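Local structure of cerato-platanin-like protein (Moniliophthora perniciosa, 3SUK) at residues Val4-Asn10 / Asn88-Gln94; Gly62-Thr66 / Ser121-Leu125; Ile67-Phe71 / Leu108-Gln114. The protein is a probably secreted fungal protein of the cerato-platanin family whose molecular function is not established, and which folds as a double-psi beta barrel. Where two conformers were deposited one is given. Numbering follows the deposited sequence.

Contact 1 (Val4-Asn10 / Asn88-Gln94); sequences VQLRFDN and NGFNVAQ
Strands 4-8 and 90-92 run parallel, their axes 4.5 Å apart at closest and inclined by 25°, with Leu6 paired to Phe90, Arg7 to Asn91 and Phe8 to Val92. Four backbone hydrogen bonds form the ladder: Phe90 N to Gln5 O (2.9 Å), Arg7 N to Phe90 O (3.0 Å), Val92 N to Arg7 O (2.9 Å) and Asp9 N to Val92 O (2.8 Å). Arg7, with chi1 p, bends back so that NH1 makes weak bonds to Asn88 O (2.8 Å), Phe90 O (3.1 Å) and Asn91 OD1 (3.3 Å). One water joins Gln5 N to Asn88 OD1, and another Asp9 OD2 to Asn91 ND2; Asp9 OD1 turns to Thr11. Beyond the strands, Asn10 ND2 donates to Gln94 OE1 (3.1 Å), and Gln94 CG sits over the Phe8 ring, 4.1 Å from its centroid. Leu6, Phe90 and Val92 pack on the other face from Arg7, with Leu6 CD2 3.8 Å from Val92 CG2. Here the parallel pair forms part of the closed double-psi beta barrel of the cerato-platanin family.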
ATOM      1  N   VAL A   4     -12.138  -3.935   4.213  1.00 14.32           N
ATOM      2  CA  VAL A   4     -11.692  -4.047   2.837  1.00 15.23           C
ATOM      3  C   VAL A   4     -10.767  -5.254   2.741  1.00 10.85           C
ATOM      4  O   VAL A   4     -10.178  -5.630   3.706  1.00 11.63           O
ATOM      5  CB  VAL A   4     -11.034  -2.737   2.293  1.00 19.29           C
ATOM      6  CG1 VAL A   4     -11.865  -1.549   2.639  1.00 21.48           C
ATOM      7  CG2 VAL A   4      -9.661  -2.560   2.789  1.00 20.46           C
ATOM      8  N   GLN A   5     -10.683  -5.851   1.568  1.00  9.44           N
ATOM      9  CA  GLN A   5      -9.773  -7.029   1.477  0.50  9.57           C
ATOM     10  C   GLN A   5      -8.312  -6.580   1.276  1.00  8.72           C
ATOM     11  O   GLN A   5      -8.042  -5.523   0.767  1.00  9.90           O
ATOM     12  CB  GLN A   5     -10.190  -8.000   0.364  0.50  8.87           C
ATOM     13  CG  GLN A   5     -11.573  -8.711   0.516  0.70 13.13           C
ATOM     14  CD  GLN A   5     -11.518 -10.009  -0.218  0.70 25.05           C
ATOM     15  OE1 GLN A   5     -11.328 -10.019  -1.432  0.70 24.78           O
ATOM     16  NE2 GLN A   5     -11.521 -11.133   0.532  0.70 25.68           N
ATOM     17  N   LEU A   6      -7.417  -7.383   1.822  1.00  8.49           N
ATOM     18  CA  LEU A   6      -5.991  -7.147   1.706  1.00  9.09           C
ATOM     19  C   LEU A   6      -5.280  -8.451   1.382  1.00  8.27           C
ATOM     20  O   LEU A   6      -5.514  -9.418   2.031  1.00  9.47           O
ATOM     21  CB  LEU A   6      -5.436  -6.481   2.979  1.00  8.13           C
ATOM     22  CG  LEU A   6      -3.957  -6.090   2.899  1.00  9.12           C
ATOM     23  CD1 LEU A   6      -3.702  -4.831   3.674  1.00  8.13           C
ATOM     24  CD2 LEU A   6      -3.056  -7.180   3.407  1.00  8.53           C
ATOM     25  N   ARG A   7      -4.357  -8.399   0.428  1.00  9.72           N
ATOM     26  CA  ARG A   7      -3.510  -9.525   0.048  1.00  9.29           C
ATOM     27  C   ARG A   7      -2.127  -8.922  -0.236  1.00  7.85           C
ATOM     28  O   ARG A   7      -1.935  -7.741  -0.102  1.00  8.26           O
ATOM     29  CB  ARG A   7      -4.042 -10.262  -1.188  1.00 11.49           C
ATOM     30  CG  ARG A   7      -4.177  -9.353  -2.368  1.00 12.64           C
ATOM     31  CD  ARG A   7      -5.119  -9.847  -3.512  1.00 17.52           C
ATOM     32  NE  ARG A   7      -6.548  -9.918  -3.202  1.00 23.11           N
ATOM     33  CZ  ARG A   7      -7.365  -8.950  -2.732  1.00 23.60           C
ATOM     34  NH1 ARG A   7      -7.000  -7.666  -2.363  1.00 16.25           N
ATOM     35  NH2 ARG A   7      -8.616  -9.317  -2.573  1.00 19.34           N
ATOM     36  N   PHE A   8      -1.174  -9.772  -0.559  1.00  8.41           N
ATOM     37  CA  PHE A   8       0.162  -9.299  -0.837  1.00  7.83           C
ATOM     38  C   PHE A   8       0.572  -9.590  -2.256  1.00  9.98           C
ATOM     39  O   PHE A   8       0.040 -10.436  -2.927  1.00 11.14           O
ATOM     40  CB  PHE A   8       1.201  -9.811   0.189  1.00  9.23           C
ATOM     41  CG  PHE A   8       1.555 -11.271   0.041  1.00  8.57           C
ATOM     42  CD1 PHE A   8       2.540 -11.688  -0.836  1.00 11.21           C
ATOM     43  CD2 PHE A   8       0.904 -12.200   0.772  1.00 13.22           C
ATOM     44  CE1 PHE A   8       2.848 -12.972  -0.971  1.00 12.38           C
ATOM     45  CE2 PHE A   8       1.249 -13.519   0.660  1.00 12.69           C
ATOM     46  CZ  PHE A   8       2.216 -13.899  -0.231  1.00 13.43           C
ATOM     47  N   ASP A   9       1.485  -8.765  -2.698  1.00  8.75           N
ATOM     48  CA  ASP A   9       2.059  -8.854  -4.049  1.00  9.81           C
ATOM     49  C   ASP A   9       3.530  -8.517  -3.896  1.00  9.28           C
ATOM     50  O   ASP A   9       3.867  -7.415  -3.559  1.00  8.25           O
ATOM     51  CB  ASP A   9       1.342  -7.845  -4.954  1.00 10.16           C
ATOM     52  CG  ASP A   9       1.836  -7.857  -6.408  1.00 12.22           C
ATOM     53  OD1 ASP A   9       2.892  -8.330  -6.663  1.00 11.84           O
ATOM     54  OD2 ASP A   9       1.124  -7.341  -7.265  1.00 13.43           O
ATOM     55  N   ASN A  10       4.384  -9.508  -4.198  1.00  7.93           N
ATOM     56  CA  ASN A  10       5.823  -9.402  -4.029  1.00  8.54           C
ATOM     57  C   ASN A  10       6.499  -8.388  -4.959  1.00  8.13           C
ATOM     58  O   ASN A  10       7.599  -8.054  -4.746  1.00 10.17           O
ATOM     59  CB  ASN A  10       6.495 -10.772  -4.179  1.00  9.23           C
ATOM     60  CG  ASN A  10       6.099 -11.752  -3.094  1.00  8.65           C
ATOM     61  OD1 ASN A  10       5.604 -12.808  -3.393  1.00  9.64           O
ATOM     62  ND2 ASN A  10       6.297 -11.389  -1.859  1.00 10.08           N
ATOM     63  N   ASN A  88      -9.420  -4.959  -6.116  1.00 11.03           N
ATOM     64  CA  ASN A  88     -10.302  -5.129  -4.960  1.00 12.07           C
ATOM     65  C   ASN A  88      -9.573  -4.904  -3.621  1.00  9.57           C
ATOM     66  O   ASN A  88      -8.927  -5.786  -3.159  1.00 12.29           O
ATOM     67  CB  ASN A  88     -10.882  -6.564  -5.040  1.00 14.81           C
ATOM     68  CG  ASN A  88     -11.726  -6.951  -3.888  1.00 12.98           C
ATOM     69  OD1 ASN A  88     -12.336  -6.167  -3.268  1.00 16.15           O
ATOM     70  ND2 ASN A  88     -11.818  -8.233  -3.683  1.00 17.58           N
ATOM     71  N   GLY A  89      -9.782  -3.772  -2.995  1.00  9.64           N
ATOM     72  CA  GLY A  89      -9.029  -3.414  -1.799  1.00 10.12           C
ATOM     73  C   GLY A  89      -7.529  -3.204  -2.017  1.00  7.52           C
ATOM     74  O   GLY A  89      -7.157  -2.564  -2.957  1.00  8.85           O
ATOM     75  N   PHE A  90      -6.721  -3.784  -1.149  1.00  8.53           N
ATOM     76  CA  PHE A  90      -5.274  -3.540  -1.186  1.00  7.91           C
ATOM     77  C   PHE A  90      -4.473  -4.761  -1.619  1.00  7.92           C
ATOM     78  O   PHE A  90      -4.714  -5.855  -1.175  1.00  8.12           O
ATOM     79  CB  PHE A  90      -4.717  -3.150   0.211  1.00  8.29           C
ATOM     80  CG  PHE A  90      -5.208  -1.841   0.756  1.00  8.67           C
ATOM     81  CD1 PHE A  90      -4.631  -0.677   0.344  1.00  8.98           C
ATOM     82  CD2 PHE A  90      -6.167  -1.794   1.763  1.00  9.54           C
ATOM     83  CE1 PHE A  90      -5.054   0.506   0.844  1.00  8.59           C
ATOM     84  CE2 PHE A  90      -6.597  -0.585   2.261  1.00 11.20           C
ATOM     85  CZ  PHE A  90      -5.995   0.553   1.798  1.00 10.26           C
ATOM     86  N   ASN A  91      -3.489  -4.528  -2.466  1.00  7.93           N
ATOM     87  CA  ASN A  91      -2.425  -5.487  -2.685  1.00  8.77           C
ATOM     88  C   ASN A  91      -1.107  -4.848  -2.218  1.00  7.83           C
ATOM     89  O   ASN A  91      -0.617  -3.973  -2.816  1.00  9.70           O
ATOM     90  CB  ASN A  91      -2.258  -5.842  -4.169  1.00  9.71           C
ATOM     91  CG  ASN A  91      -3.547  -6.211  -4.873  1.00 10.93           C
ATOM     92  OD1 ASN A  91      -4.483  -6.700  -4.319  1.00 13.82           O
ATOM     93  ND2 ASN A  91      -3.547  -5.952  -6.139  1.00 12.93           N
ATOM     94  N   VAL A  92      -0.559  -5.380  -1.140  1.00  7.51           N
ATOM     95  CA  VAL A  92       0.582  -4.756  -0.468  1.00  7.88           C
ATOM     96  C   VAL A  92       1.850  -5.592  -0.484  1.00  7.50           C
ATOM     97  O   VAL A  92       1.824  -6.723  -0.762  1.00  7.74           O
ATOM     98  CB  VAL A  92       0.231  -4.330   1.009  1.00  6.81           C
ATOM     99  CG1 VAL A  92      -1.048  -3.443   0.995  1.00  8.92           C
ATOM    100  CG2 VAL A  92       0.105  -5.553   1.944  1.00  8.87           C
ATOM    101  N   ALA A  93       2.969  -4.970  -0.147  1.00  7.30           N
ATOM    102  CA  ALA A  93       4.212  -5.738  -0.059  1.00  7.69           C
ATOM    103  C   ALA A  93       4.006  -6.829   0.995  1.00  7.64           C
ATOM    104  O   ALA A  93       3.380  -6.624   1.985  1.00  7.83           O
ATOM    105  CB  ALA A  93       5.370  -4.820   0.329  1.00  7.36           C
ATOM    106  N   GLN A  94       4.592  -7.986   0.762  1.00  8.63           N
ATOM    107  CA  GLN A  94       4.465  -9.042   1.736  1.00  7.78           C
ATOM    108  C   GLN A  94       4.989  -8.524   3.090  1.00  7.64           C
ATOM    109  O   GLN A  94       4.419  -8.807   4.114  1.00 10.35           O
ATOM    110  CB  GLN A  94       5.286 -10.273   1.303  1.00  7.27           C
ATOM    111  CG  GLN A  94       5.076 -11.451   2.254  1.00  7.25           C
ATOM    112  CD  GLN A  94       6.042 -12.584   1.956  1.00  8.63           C
ATOM    113  OE1 GLN A  94       6.240 -12.934   0.834  1.00  9.72           O
ATOM    114  NE2 GLN A  94       6.592 -13.181   3.008  1.00 10.01           N
TER
HETATM  115  O   HOH W   1     -12.257  -4.972  -0.669  1.00 14.51           O
HETATM  116  O   HOH W   2      -0.863  -5.281  -7.427  1.00 13.57           O

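Contact 2 (Gly62-Thr66 / Ser121-Leu125); sequences GNCYT and SVCGL
Cys64 extends its side chain, chi1 t, onto that of Cys123, chi1 m, and the two close a disulfide with SG to SG at 2.0 Å and chi3 of 78°. Their CA atoms lie 5.9 Å apart. The Cys64 sulfur also rests against Val122, SG to CB 4.0 Å. On one side the backbone is loop at 62-63 and extended from Cys64 to Thr66; on the other the end of a 3-10 segment runs through 121-123, with Gly124 N hydrogen-bonded to Ser121 O at 2.9 Å, and positive phi at Gly124 swings the chain end back. There Leu125 points toward Gly62, CD2 3.4 Å from Gly62 O; its terminal carboxylate makes a salt bridge with Arg34 through OXT. Tyr65 faces away from the C-terminal segment: its OH is hydrogen-bonded to Asp52 and accepts from Asn63 ND2 at 3.2 Å, while its ring meets Phe90 edge-to-face. The disulfide thus fixes the C-terminal tail to the start of strand 64-71 in the double-psi barrel of a cerato-platanin.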
ATOM      1  N   GLY A  62      -0.826   8.241  -4.199  1.00  8.23           N
ATOM      2  CA  GLY A  62      -0.163   8.776  -3.023  1.00  7.24           C
ATOM      3  C   GLY A  62      -0.998   8.802  -1.750  1.00  8.91           C
ATOM      4  O   GLY A  62      -0.501   9.142  -0.715  1.00 10.33           O
ATOM      5  N   ASN A  63      -2.230   8.322  -1.806  1.00  7.89           N
ATOM      6  CA  ASN A  63      -3.025   8.331  -0.608  1.00  8.07           C
ATOM      7  C   ASN A  63      -2.394   7.507   0.496  1.00  6.56           C
ATOM      8  O   ASN A  63      -1.835   6.481   0.281  1.00  7.13           O
ATOM      9  CB  ASN A  63      -4.444   7.842  -0.862  1.00 10.05           C
ATOM     10  CG  ASN A  63      -5.351   8.924  -1.466  1.00 10.70           C
ATOM     11  OD1 ASN A  63      -4.957  10.032  -1.677  1.00 11.21           O
ATOM     12  ND2 ASN A  63      -6.523   8.531  -1.784  1.00 12.30           N
ATOM     13  N   CYS A  64      -2.558   8.017   1.696  1.00  7.64           N
ATOM     14  CA  CYS A  64      -2.005   7.447   2.895  1.00  6.85           C
ATOM     15  C   CYS A  64      -3.135   6.861   3.737  1.00  6.79           C
ATOM     16  O   CYS A  64      -4.050   7.526   4.025  1.00  8.11           O
ATOM     17  CB  CYS A  64      -1.315   8.583   3.673  1.00  9.89           C
ATOM     18  SG  CYS A  64      -0.489   8.071   5.215  1.00  9.43           S
ATOM     19  N   TYR A  65      -3.004   5.598   4.093  1.00  7.38           N
ATOM     20  CA  TYR A  65      -4.011   4.863   4.813  1.00  7.63           C
ATOM     21  C   TYR A  65      -3.452   4.251   6.083  1.00  9.52           C
ATOM     22  O   TYR A  65      -2.399   3.663   6.075  1.00 10.36           O
ATOM     23  CB  TYR A  65      -4.553   3.734   3.944  1.00  8.02           C
ATOM     24  CG  TYR A  65      -5.187   4.189   2.669  1.00  7.92           C
ATOM     25  CD1 TYR A  65      -4.428   4.328   1.527  1.00  7.68           C
ATOM     26  CD2 TYR A  65      -6.545   4.468   2.599  1.00  8.57           C
ATOM     27  CE1 TYR A  65      -4.994   4.708   0.354  1.00  7.56           C
ATOM     28  CE2 TYR A  65      -7.116   4.881   1.429  1.00  9.75           C
ATOM     29  CZ  TYR A  65      -6.332   5.029   0.322  1.00  9.74           C
ATOM     30  OH  TYR A  65      -6.888   5.441  -0.848  1.00 11.93           O
ATOM     31  N   THR A  66      -4.209   4.356   7.151  1.00  8.59           N
ATOM     32  CA  THR A  66      -3.920   3.632   8.368  1.00  9.01           C
ATOM     33  C   THR A  66      -4.751   2.377   8.267  1.00  9.53           C
ATOM     34  O   THR A  66      -5.957   2.427   8.210  1.00  9.50           O
ATOM     35  CB  THR A  66      -4.303   4.420   9.620  1.00  9.30           C
ATOM     36  OG1 THR A  66      -3.468   5.567   9.706  1.00 11.08           O
ATOM     37  CG2 THR A  66      -4.089   3.590  10.844  1.00 11.31           C
ATOM     38  N   SER A 121       0.575  13.758   4.824  1.00  9.50           N
ATOM     39  CA  SER A 121       1.767  14.026   5.646  1.00  8.53           C
ATOM     40  C   SER A 121       2.090  12.915   6.639  1.00  8.91           C
ATOM     41  O   SER A 121       3.223  12.739   6.960  1.00  9.74           O
ATOM     42  CB  SER A 121       1.628  15.384   6.362  1.00 10.68           C
ATOM     43  OG  SER A 121       0.559  15.364   7.222  1.00 12.45           O
ATOM     44  N   VAL A 122       1.090  12.154   7.054  1.00  9.17           N
ATOM     45  CA  VAL A 122       1.325  11.027   7.976  1.00 10.18           C
ATOM     46  C   VAL A 122       2.306  10.010   7.376  1.00 10.11           C
ATOM     47  O   VAL A 122       3.076   9.422   8.048  1.00 11.95           O
ATOM     48  CB  VAL A 122       0.002  10.339   8.439  1.00  9.88           C
ATOM     49  CG1 VAL A 122       0.290   9.076   9.349  1.00 13.04           C
ATOM     50  CG2 VAL A 122      -0.887  11.344   9.182  1.00 11.42           C
ATOM     51  N   CYS A 123       2.258   9.870   6.058  1.00  9.47           N
ATOM     52  CA  CYS A 123       3.136   8.992   5.316  1.00 10.52           C
ATOM     53  C   CYS A 123       4.331   9.712   4.709  1.00  9.84           C
ATOM     54  O   CYS A 123       5.029   9.142   3.974  1.00 10.67           O
ATOM     55  CB  CYS A 123       2.371   8.396   4.153  1.00 10.27           C
ATOM     56  SG  CYS A 123       1.187   7.050   4.623  1.00  9.38           S
ATOM     57  N   GLY A 124       4.512  10.978   5.029  1.00  9.62           N
ATOM     58  CA  GLY A 124       5.619  11.753   4.515  1.00 11.14           C
ATOM     59  C   GLY A 124       5.369  12.350   3.126  1.00 11.69           C
ATOM     60  O   GLY A 124       6.300  12.726   2.458  1.00 12.94           O
ATOM     61  N   LEU A 125       4.112  12.431   2.712  1.00 11.35           N
ATOM     62  CA  LEU A 125       3.756  12.978   1.387  1.00 10.22           C
ATOM     63  C   LEU A 125       3.066  14.363   1.465  1.00 11.52           C
ATOM     64  O   LEU A 125       2.794  14.803   2.541  1.00 11.59           O
ATOM     65  CB  LEU A 125       2.856  11.989   0.618  1.00 10.38           C
ATOM     66  CG  LEU A 125       3.599  11.063  -0.328  1.00  9.25           C
ATOM     67  CD1 LEU A 125       4.331  10.061   0.474  1.00 11.77           C
ATOM     68  CD2 LEU A 125       2.604  10.345  -1.247  1.00 11.34           C
ATOM     69  OXT LEU A 125       2.805  14.996   0.444  1.00 12.82           O
TER

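Contact 3 (Ile67-Phe71 / Leu108-Gln114); sequences ISFTF and LGTIDVQ
The 67-71 part of strand 64-71 and the 110-114 part of strand 110-118 touch at one end and then splay apart, their axes 4.8 Å apart at closest and at 125° between directions. The join is a single antiparallel hydrogen-bonded pair, Ser68 with Gln114: Ser68 N donates to Gln114 O at 2.9 Å, and Gln114 N to Ser68 O at 3.0 Å. Phe69, chi1 t, lies across the widening gap. Ile111 (chi1 p, chi2 t) presses CD1 onto a face of the Phe69 ring, 3.7 Å from its centroid and 5° off the normal, while Asp112 O meets the ring edge, 3.3 Å from Phe69 CD1. Leu108, chi1 m and chi2 t, fills the far end, its CD1 over a face of the Phe71 ring (4.0 Å from Phe71 CE1) and 4.2 Å from Phe69 CE2. At the paired end Ile67 CG2 fits against Val113 CG2 at 3.6 Å. Gly109, with positive phi, turns helix 105-108 into the strand. Helix 94-101 lines this wedge, Leu100 against Ile67 and Phe69, Met97 against Ile111, and strand 4-8 flanks strand 110-118.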
ATOM      1  N   ILE A  67      -4.054   1.253   8.215  1.00  6.87           N
ATOM      2  CA  ILE A  67      -4.648  -0.071   8.009  1.00  7.70           C
ATOM      3  C   ILE A  67      -4.473  -0.854   9.297  1.00  7.80           C
ATOM      4  O   ILE A  67      -3.420  -0.928   9.812  1.00  8.77           O
ATOM      5  CB  ILE A  67      -3.989  -0.820   6.825  1.00  6.45           C
ATOM      6  CG1 ILE A  67      -4.104  -0.009   5.509  1.00  9.23           C
ATOM      7  CG2 ILE A  67      -4.652  -2.179   6.604  1.00  9.23           C
ATOM      8  CD1 ILE A  67      -3.358  -0.559   4.400  1.00  8.16           C
ATOM      9  N   SER A  68      -5.564  -1.432   9.783  1.00  9.02           N
ATOM     10  CA  SER A  68      -5.651  -2.160  11.047  0.50  8.85           C
ATOM     11  C   SER A  68      -6.175  -3.582  10.874  1.00  9.04           C
ATOM     12  O   SER A  68      -7.002  -3.839  10.062  1.00  9.93           O
ATOM     13  CB  SER A  68      -6.609  -1.452  11.998  0.50 10.38           C
ATOM     14  OG  SER A  68      -6.137  -0.167  12.230  0.50  9.47           O
ATOM     15  N   PHE A  69      -5.596  -4.501  11.626  1.00  7.79           N
ATOM     16  CA  PHE A  69      -6.002  -5.912  11.638  1.00  8.19           C
ATOM     17  C   PHE A  69      -5.809  -6.489  13.026  1.00  7.47           C
ATOM     18  O   PHE A  69      -4.780  -6.333  13.592  1.00  9.01           O
ATOM     19  CB  PHE A  69      -5.206  -6.710  10.611  1.00  9.12           C
ATOM     20  CG  PHE A  69      -5.670  -8.134  10.415  1.00  8.44           C
ATOM     21  CD1 PHE A  69      -6.923  -8.442   9.943  1.00 10.22           C
ATOM     22  CD2 PHE A  69      -4.793  -9.154  10.627  1.00  8.24           C
ATOM     23  CE1 PHE A  69      -7.302  -9.759   9.770  1.00  9.89           C
ATOM     24  CE2 PHE A  69      -5.174 -10.448  10.407  1.00 10.85           C
ATOM     25  CZ  PHE A  69      -6.425 -10.727  10.000  1.00 10.46           C
ATOM     26  N   THR A  70      -6.814  -7.236  13.473  1.00 10.11           N
ATOM     27  CA  THR A  70      -6.771  -7.933  14.753  1.00  9.77           C
ATOM     28  C   THR A  70      -6.518  -9.418  14.514  1.00 10.92           C
ATOM     29  O   THR A  70      -7.225 -10.035  13.805  1.00 13.02           O
ATOM     30  CB  THR A  70      -8.091  -7.738  15.520  1.00 10.49           C
ATOM     31  OG1 THR A  70      -8.332  -6.342  15.672  1.00 12.01           O
ATOM     32  CG2 THR A  70      -7.971  -8.415  16.885  1.00 14.36           C
ATOM     33  N   PHE A  71      -5.424  -9.905  15.057  1.00 10.04           N
ATOM     34  CA  PHE A  71      -5.016 -11.299  14.918  1.00 10.91           C
ATOM     35  C   PHE A  71      -4.442 -11.851  16.252  1.00 10.11           C
ATOM     36  O   PHE A  71      -3.628 -11.250  16.860  1.00 10.51           O
ATOM     37  CB  PHE A  71      -3.995 -11.416  13.773  1.00 12.30           C
ATOM     38  CG  PHE A  71      -3.573 -12.828  13.469  1.00 11.49           C
ATOM     39  CD1 PHE A  71      -4.413 -13.719  12.873  1.00 13.66           C
ATOM     40  CD2 PHE A  71      -2.316 -13.205  13.751  1.00 17.79           C
ATOM     41  CE1 PHE A  71      -3.948 -15.006  12.571  1.00 14.10           C
ATOM     42  CE2 PHE A  71      -1.871 -14.463  13.474  1.00 20.21           C
ATOM     43  CZ  PHE A  71      -2.699 -15.342  12.873  1.00 18.52           C
ATOM     44  N   LEU A 108      -1.829 -16.627   5.977  1.00 13.10           N
ATOM     45  CA  LEU A 108      -3.189 -16.118   5.733  1.00 13.75           C
ATOM     46  C   LEU A 108      -3.658 -15.930   4.274  1.00 14.80           C
ATOM     47  O   LEU A 108      -4.715 -16.242   3.894  1.00 15.44           O
ATOM     48  CB  LEU A 108      -3.397 -14.865   6.568  1.00 15.93           C
ATOM     49  CG  LEU A 108      -3.393 -15.186   8.057  1.00 16.49           C
ATOM     50  CD1 LEU A 108      -3.293 -13.905   8.823  1.00 19.46           C
ATOM     51  CD2 LEU A 108      -4.637 -15.973   8.478  1.00 20.26           C
ATOM     52  N   GLY A 109      -2.761 -15.401   3.485  1.00 13.48           N
ATOM     53  CA  GLY A 109      -3.000 -15.094   2.086  1.00 14.32           C
ATOM     54  C   GLY A 109      -3.849 -13.881   1.761  1.00 13.01           C
ATOM     55  O   GLY A 109      -3.343 -12.939   1.214  1.00 13.91           O
ATOM     56  N   THR A 110      -5.127 -13.928   2.126  1.00 11.91           N
ATOM     57  CA  THR A 110      -6.090 -12.831   2.002  1.00 12.69           C
ATOM     58  C   THR A 110      -6.830 -12.591   3.331  1.00 12.85           C
ATOM     59  O   THR A 110      -7.301 -13.513   3.924  1.00 14.55           O
ATOM     60  CB  THR A 110      -7.077 -13.163   0.905  1.00 15.21           C
ATOM     61  OG1 THR A 110      -6.360 -13.406  -0.289  1.00 19.15           O
ATOM     62  CG2 THR A 110      -7.993 -12.012   0.634  1.00 16.46           C
ATOM     63  N   ILE A 111      -6.920 -11.352   3.761  1.00 11.36           N
ATOM     64  CA  ILE A 111      -7.567 -10.975   5.004  1.00 10.87           C
ATOM     65  C   ILE A 111      -8.513  -9.787   4.803  1.00 11.07           C
ATOM     66  O   ILE A 111      -8.483  -9.114   3.789  1.00 11.10           O
ATOM     67  CB  ILE A 111      -6.548 -10.665   6.110  1.00 11.23           C
ATOM     68  CG1 ILE A 111      -5.766  -9.396   5.738  1.00  9.76           C
ATOM     69  CG2 ILE A 111      -5.691 -11.901   6.432  1.00 13.91           C
ATOM     70  CD1 ILE A 111      -4.774  -8.928   6.746  1.00 11.13           C
ATOM     71  N   ASP A 112      -9.386  -9.573   5.767  1.00 10.71           N
ATOM     72  CA  ASP A 112     -10.236  -8.394   5.806  1.00 10.55           C
ATOM     73  C   ASP A 112      -9.641  -7.414   6.809  1.00 10.75           C
ATOM     74  O   ASP A 112      -9.396  -7.768   7.899  1.00 14.05           O
ATOM     75  CB  ASP A 112     -11.650  -8.769   6.239  1.00 13.99           C
ATOM     76  CG  ASP A 112     -12.358  -9.519   5.207  1.00 20.72           C
ATOM     77  OD1 ASP A 112     -12.096  -9.314   4.065  1.00 23.42           O
ATOM     78  OD2 ASP A 112     -13.197 -10.319   5.570  1.00 33.73           O
ATOM     79  N   VAL A 113      -9.411  -6.193   6.379  1.00  9.65           N
ATOM     80  CA  VAL A 113      -8.829  -5.187   7.252  1.00  9.49           C
ATOM     81  C   VAL A 113      -9.736  -3.988   7.403  1.00  9.06           C
ATOM     82  O   VAL A 113     -10.662  -3.857   6.699  1.00 12.31           O
ATOM     83  CB  VAL A 113      -7.438  -4.723   6.757  1.00  9.52           C
ATOM     84  CG1 VAL A 113      -6.497  -5.915   6.677  1.00 10.71           C
ATOM     85  CG2 VAL A 113      -7.519  -3.988   5.369  1.00 10.89           C
ATOM     86  N   GLN A 114      -9.470  -3.192   8.410  1.00  8.92           N
ATOM     87  CA  GLN A 114     -10.068  -1.895   8.534  1.00 10.12           C
ATOM     88  C   GLN A 114      -9.081  -0.856   7.970  1.00 10.99           C
ATOM     89  O   GLN A 114      -7.908  -0.931   8.182  1.00 12.99           O
ATOM     90  CB  GLN A 114     -10.418  -1.592   9.992  1.00 12.65           C
ATOM     91  CG  GLN A 114     -11.580  -2.387  10.516  1.00 16.79           C
ATOM     92  CD  GLN A 114     -12.881  -2.031   9.864  1.00 23.57           C
ATOM     93  OE1 GLN A 114     -13.218  -0.889   9.734  1.00 27.46           O
ATOM     94  NE2 GLN A 114     -13.619  -3.032   9.455  1.00 24.95           N
TER

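In the fold
Strand 4-8, near the N terminus, pairs with strand 90-92, much later in the chain, so contact 1 closes a loop containing strands 47-50, 64-71 and 74-83. Contacts 2 and 3 both begin inside that loop, on adjoining segments that run into and along strand 64-71, and end beyond it; each therefore crosses contact 1. After helices 94-101 and 105-108, strand 110-118 completes contact 3, which is nested within the longer loop that contact 2 closes at the C terminus. Contacts 1 and 3 meet where strand 4-8 adjoins strand 110-118, Leu6 N lying 2.8 Å from Ile111 O. Contact 2, its centre about 17 Å from that of contact 1, reaches it through Tyr65 and Phe90. Together they tie both chain ends into the barrel.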